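Local atomic coordinates of type 3 secretion system regulator YopR (Yersinia pestis, PDB entry 1Z21), a protein that may regulate assembly of the type III secretion injectisome by controlling the secretion or polymerisation of its needle subunit YscF, and is involved in pathogenesis. Residues W73-L78 with E103-L107; H46-V51 with Y95-L99. All coordinates share one frame; numbering follows the deposited sequence.

Both contacts draw on helix 94-107, the last of the five helices in this protease-resistant core of YopR. Contact 2 uses its first turns, where residues 95-99 meet the loop 46-51 that joins helix 25-43 to helix 52-66; contact 1 uses its last turns, where residues 103-107 pack on helix 71-82. The two centres lie about 16 Å apart. Along the chain the segments interleave, in the order 46-51, 73-78, 95-99, 103-107, so the last helix ties an earlier loop and helix together. Contact 1 is about 7 Å from the centre of the chain and contact 2 about 15 Å, so contact 1 lies deeper in the domain and contact 2 nearer its periphery.

Contact 1: residues W73-L78 with E103-L107; sequences WEAILL and ELMIL
Leu-77, Leu-104 and Leu-107 meet in the same conformation: CG lies opposite the carbonyl carbon (chi1 -77° in Leu-77), which brings the branched, methyl-bearing ends in between the two helices. CD1 of Leu-77 sits 3.8 Å from CD1 of Leu-107, the two side chains crossing at about a right angle, while its CB takes CD2 of Leu-104 at 4.0 Å. The other methyl of Leu-104, CD1, touches Leu-78 CD2 at 3.6 Å, so this one residue bridges two successive leucines.

Glu-103 contributes carbon first. CG stands anti to the backbone N and the chain then bends at chi2 (60°), laying CG against Leu-77 CD1 at 3.7 Å. Beyond the bend, OE2 comes to the edge of the Trp-73 indole, 4.1 Å from CE3 and near the ring plane. A salt bridge to Arg-60 of helix 52-66 satisfies OE1, and the Asp-67 carbonyl satisfies the indole NE1. Glu-74 runs alongside Leu-107, pointing the other way, with CG 3.9 Å from Leu-107 CD1; its OE2 lies 3.1 Å from Leu-107 O, two acceptors that form no hydrogen bond.

No hydrogen bond joins the two segments. The axes of these short helical segments approach to 10.5 Å and run nearly antiparallel at 156°, a separation bridged mainly by leucine side chains, with the Glu-103 and Glu-74 methylenes beside them. The arrangement is antiparallel helix packing within the five-helix YopR core, which resembles one domain of the secretion regulator YopN.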
loop_
_atom_site.group_PDB
_atom_site.type_symbol
_atom_site.label_atom_id
_atom_site.label_comp_id
_atom_site.label_asym_id
_atom_site.label_seq_id
_atom_site.Cartn_x
_atom_site.Cartn_y
_atom_site.Cartn_z
ATOM N N TRP A 73 1.839 -6.713 0.499
ATOM C CA TRP A 73 2.342 -5.435 -0.005
ATOM C C TRP A 73 1.858 -5.154 -1.431
ATOM O O TRP A 73 1.467 -4.041 -1.739
ATOM C CB TRP A 73 3.872 -5.401 0.044
ATOM C CG TRP A 73 4.453 -5.165 1.409
ATOM C CD1 TRP A 73 3.826 -5.291 2.607
ATOM C CD2 TRP A 73 5.797 -4.775 1.704
ATOM N NE1 TRP A 73 4.686 -4.995 3.635
ATOM C CE2 TRP A 73 5.904 -4.661 3.105
ATOM C CE3 TRP A 73 6.915 -4.475 0.922
ATOM C CZ2 TRP A 73 7.092 -4.289 3.740
ATOM C CZ3 TRP A 73 8.093 -4.110 1.559
ATOM C CH2 TRP A 73 8.170 -4.016 2.942
ATOM N N GLU A 74 1.882 -6.172 -2.288
ATOM C CA GLU A 74 1.483 -6.029 -3.684
ATOM C C GLU A 74 0.009 -5.659 -3.800
ATOM O O GLU A 74 -0.338 -4.747 -4.518
ATOM C CB GLU A 74 1.762 -7.317 -4.451
ATOM C CG GLU A 74 3.248 -7.583 -4.649
ATOM C CD GLU A 74 3.550 -9.002 -5.086
ATOM O OE1 GLU A 74 2.636 -9.852 -5.088
ATOM O OE2 GLU A 74 4.719 -9.262 -5.421
ATOM N N ALA A 75 -0.843 -6.347 -3.047
ATOM C CA ALA A 75 -2.276 -6.039 -3.048
ATOM C C ALA A 75 -2.562 -4.649 -2.516
ATOM O O ALA A 75 -3.354 -3.907 -3.091
ATOM C CB ALA A 75 -3.027 -7.077 -2.229
ATOM N N ILE A 76 -1.934 -4.303 -1.398
ATOM C CA ILE A 76 -2.092 -2.989 -0.804
ATOM C C ILE A 76 -1.656 -1.890 -1.773
ATOM O O ILE A 76 -2.384 -0.940 -1.982
ATOM C CB ILE A 76 -1.343 -2.893 0.548
ATOM C CG1 ILE A 76 -2.039 -3.771 1.611
ATOM C CG2 ILE A 76 -1.217 -1.438 1.010
ATOM C CD1 ILE A 76 -3.380 -3.253 2.121
ATOM N N LEU A 77 -0.481 -2.036 -2.372
ATOM C CA LEU A 77 0.065 -1.026 -3.284
ATOM C C LEU A 77 -0.877 -0.764 -4.460
ATOM O O LEU A 77 -1.164 0.381 -4.780
ATOM C CB LEU A 77 1.470 -1.436 -3.790
ATOM C CG LEU A 77 2.615 -1.237 -2.779
ATOM C CD1 LEU A 77 3.887 -1.915 -3.280
ATOM C CD2 LEU A 77 2.841 0.230 -2.518
ATOM N N LEU A 78 -1.366 -1.838 -5.070
ATOM C CA LEU A 78 -2.298 -1.750 -6.186
ATOM C C LEU A 78 -3.594 -1.071 -5.742
ATOM O O LEU A 78 -4.105 -0.201 -6.433
ATOM C CB LEU A 78 -2.558 -3.136 -6.785
ATOM C CG LEU A 78 -1.339 -3.665 -7.556
ATOM C CD1 LEU A 78 -1.441 -5.138 -7.874
ATOM C CD2 LEU A 78 -1.132 -2.886 -8.824
ATOM N N GLU A 103 8.284 0.266 -6.793
ATOM C CA GLU A 103 8.260 -0.822 -5.807
ATOM C C GLU A 103 7.609 -2.087 -6.357
ATOM O O GLU A 103 8.083 -3.179 -6.091
ATOM C CB GLU A 103 7.563 -0.393 -4.512
ATOM C CG GLU A 103 7.516 -1.471 -3.418
ATOM C CD GLU A 103 8.889 -1.963 -2.951
ATOM O OE1 GLU A 103 9.898 -1.246 -3.129
ATOM O OE2 GLU A 103 8.954 -3.072 -2.381
ATOM N N LEU A 104 6.528 -1.953 -7.125
ATOM C CA LEU A 104 5.881 -3.125 -7.692
ATOM C C LEU A 104 6.844 -3.855 -8.638
ATOM O O LEU A 104 6.853 -5.071 -8.680
ATOM C CB LEU A 104 4.567 -2.766 -8.394
ATOM C CG LEU A 104 3.415 -2.463 -7.432
ATOM C CD1 LEU A 104 2.258 -1.854 -8.168
ATOM C CD2 LEU A 104 2.943 -3.704 -6.716
ATOM N N MET A 105 7.677 -3.103 -9.351
ATOM C CA MET A 105 8.653 -3.708 -10.261
ATOM C C MET A 105 9.670 -4.513 -9.471
ATOM O O MET A 105 10.082 -5.574 -9.911
ATOM C CB MET A 105 9.322 -2.631 -11.123
ATOM C CG MET A 105 10.418 -3.125 -12.065
ATOM S SD MET A 105 9.725 -4.065 -13.403
ATOM C CE MET A 105 9.323 -2.769 -14.560
ATOM N N ILE A 106 10.052 -4.019 -8.299
ATOM C CA ILE A 106 10.970 -4.731 -7.410
ATOM C C ILE A 106 10.333 -5.996 -6.826
ATOM O O ILE A 106 10.994 -7.023 -6.702
ATOM C CB ILE A 106 11.467 -3.786 -6.298
ATOM C CG1 ILE A 106 12.383 -2.717 -6.893
ATOM C CG2 ILE A 106 12.213 -4.548 -5.179
ATOM C CD1 ILE A 106 12.603 -1.518 -5.975
ATOM N N LEU A 107 9.048 -5.924 -6.482
ATOM C CA LEU A 107 8.346 -7.037 -5.859
ATOM C C LEU A 107 8.018 -8.149 -6.862
ATOM O O LEU A 107 7.615 -9.247 -6.469
ATOM C CB LEU A 107 7.065 -6.536 -5.193
ATOM C CG LEU A 107 7.277 -5.657 -3.957
ATOM C CD1 LEU A 107 5.967 -5.034 -3.494
ATOM C CD2 LEU A 107 7.917 -6.454 -2.825
#

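Contact 2: residues H46-V51 with Y95-L99; sequences HQGSVV and YLSEL
The aromatic ring of Tyr-95 is clamped between His-46 and Val-50, and a CH-pi contact on each face holds it there. CB of His-46 stands over the centre of one face, 3.4 Å from the ring centroid; CG1 of Val-50 stands over the centre of the opposite face at 3.9 Å. The tyrosine is set into this slot by its first torsion, CG opposite the backbone N (chi1 -165°), which sends the ring out from the helix into the loop.

Between the rings themselves, His-46 turns an edge to the tyrosine face in an offset edge-to-face pair, planes 75° apart, with CD2 3.5 Å from Tyr-95 CE2. Phe-43 of helix 25-43 makes another edge-to-face pair with the same imidazole.

Aliphatic packing extends the clamp along the helix. Leu-99 CD1 presses on Val-50 CG1 at 3.5 Å, tight for two carbons, and the methylene CG of Glu-98 lies against both methyls of Val-50.

The loop backbone meets the tyrosine edge without bonding it: Gly-48 O lies 3.2 Å from Tyr-95 CD1, near the ring plane. One water donates to His-46 O and links it, weakly, to Tyr-95 N. The phenol OH is hydrogen-bonded to Asp-55 of helix 52-66, whose OD2 also takes the backbone N-H of Val-51.

With no direct hydrogen bond between the segments, the loop is held on the helix mainly by apolar and CH-pi contacts round Tyr-95, with one weak water link, while the shared carboxylate of Asp-55 fixes the phenol end and ties both segments to helix 52-66.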
loop_
_atom_site.group_PDB
_atom_site.type_symbol
_atom_site.label_atom_id
_atom_site.label_comp_id
_atom_site.label_asym_id
_atom_site.label_seq_id
_atom_site.Cartn_x
_atom_site.Cartn_y
_atom_site.Cartn_z
ATOM N N HIS A 46 4.543 16.004 -2.676
ATOM C CA HIS A 46 5.747 15.832 -3.480
ATOM C C HIS A 46 5.381 15.957 -4.939
ATOM O O HIS A 46 4.479 15.276 -5.419
ATOM C CB HIS A 46 6.388 14.457 -3.251
ATOM C CG HIS A 46 7.237 14.372 -2.023
ATOM N ND1 HIS A 46 6.909 15.002 -0.844
ATOM C CD2 HIS A 46 8.392 13.707 -1.784
ATOM C CE1 HIS A 46 7.829 14.735 0.067
ATOM N NE2 HIS A 46 8.743 13.954 -0.480
ATOM N N GLN A 47 6.093 16.828 -5.644
ATOM C CA GLN A 47 5.962 16.970 -7.082
ATOM C C GLN A 47 7.323 16.788 -7.734
ATOM O O GLN A 47 8.343 16.701 -7.061
ATOM C CB GLN A 47 5.404 18.347 -7.416
ATOM C CG GLN A 47 3.994 18.562 -6.929
ATOM C CD GLN A 47 3.426 19.871 -7.422
ATOM O OE1 GLN A 47 4.005 20.933 -7.177
ATOM N NE2 GLN A 47 2.306 19.806 -8.131
ATOM N N GLY A 48 7.348 16.736 -9.053
ATOM C CA GLY A 48 8.602 16.488 -9.743
ATOM C C GLY A 48 9.034 15.031 -9.634
ATOM O O GLY A 48 8.198 14.148 -9.488
ATOM N N SER A 49 10.342 14.784 -9.696
ATOM C CA SER A 49 10.866 13.442 -9.940
ATOM C C SER A 49 11.119 12.668 -8.665
ATOM O O SER A 49 11.642 13.203 -7.686
ATOM C CB SER A 49 12.170 13.520 -10.738
ATOM O OG SER A 49 11.992 14.296 -11.905
ATOM N N VAL A 50 10.769 11.390 -8.698
ATOM C CA VAL A 50 11.018 10.497 -7.589
ATOM C C VAL A 50 12.510 10.276 -7.405
ATOM O O VAL A 50 13.296 10.430 -8.338
ATOM C CB VAL A 50 10.307 9.140 -7.751
ATOM C CG1 VAL A 50 8.792 9.347 -7.862
ATOM C CG2 VAL A 50 10.861 8.348 -8.948
ATOM N N VAL A 51 12.881 9.927 -6.180
ATOM C CA VAL A 51 14.269 9.714 -5.808
ATOM C C VAL A 51 14.340 8.319 -5.205
ATOM O O VAL A 51 14.202 8.171 -3.995
ATOM C CB VAL A 51 14.737 10.733 -4.753
ATOM C CG1 VAL A 51 16.237 10.608 -4.517
ATOM C CG2 VAL A 51 14.370 12.142 -5.154
ATOM N N TYR A 95 3.606 11.490 -8.426
ATOM C CA TYR A 95 4.787 11.192 -7.641
ATOM C C TYR A 95 4.613 9.888 -6.888
ATOM O O TYR A 95 5.438 8.992 -7.023
ATOM C CB TYR A 95 5.076 12.318 -6.654
ATOM C CG TYR A 95 6.457 12.285 -6.058
ATOM C CD1 TYR A 95 7.462 13.102 -6.560
ATOM C CD2 TYR A 95 6.761 11.454 -4.974
ATOM C CE1 TYR A 95 8.731 13.089 -6.016
ATOM C CE2 TYR A 95 8.033 11.437 -4.416
ATOM C CZ TYR A 95 9.017 12.257 -4.949
ATOM O OH TYR A 95 10.282 12.266 -4.422
ATOM N N LEU A 96 3.537 9.782 -6.109
ATOM C CA LEU A 96 3.287 8.576 -5.311
ATOM C C LEU A 96 2.962 7.403 -6.228
ATOM O O LEU A 96 3.388 6.275 -5.992
ATOM C CB LEU A 96 2.161 8.807 -4.289
ATOM C CG LEU A 96 1.782 7.619 -3.382
ATOM C CD1 LEU A 96 2.989 7.018 -2.660
ATOM C CD2 LEU A 96 0.715 8.022 -2.361
ATOM N N SER A 97 2.219 7.675 -7.290
ATOM C CA SER A 97 1.892 6.651 -8.261
ATOM C C SER A 97 3.149 6.058 -8.882
ATOM O O SER A 97 3.243 4.851 -9.074
ATOM C CB SER A 97 0.976 7.231 -9.333
ATOM O OG SER A 97 -0.235 7.631 -8.734
ATOM N N GLU A 98 4.126 6.913 -9.180
ATOM C CA GLU A 98 5.371 6.473 -9.808
ATOM C C GLU A 98 6.214 5.669 -8.825
ATOM O O GLU A 98 6.794 4.650 -9.186
ATOM C CB GLU A 98 6.176 7.664 -10.330
ATOM C CG GLU A 98 7.548 7.304 -10.896
ATOM C CD GLU A 98 7.495 6.354 -12.075
ATOM O OE1 GLU A 98 6.406 6.154 -12.645
ATOM O OE2 GLU A 98 8.557 5.807 -12.446
ATOM N N LEU A 99 6.277 6.148 -7.589
ATOM C CA LEU A 99 6.935 5.433 -6.499
ATOM C C LEU A 99 6.389 4.022 -6.343
ATOM O O LEU A 99 7.140 3.065 -6.183
ATOM C CB LEU A 99 6.687 6.162 -5.179
ATOM C CG LEU A 99 7.855 6.569 -4.313
ATOM C CD1 LEU A 99 8.966 7.192 -5.157
ATOM C CD2 LEU A 99 7.323 7.553 -3.277
HETATM O O HOH W 1 3.609 14.857 -8.456
#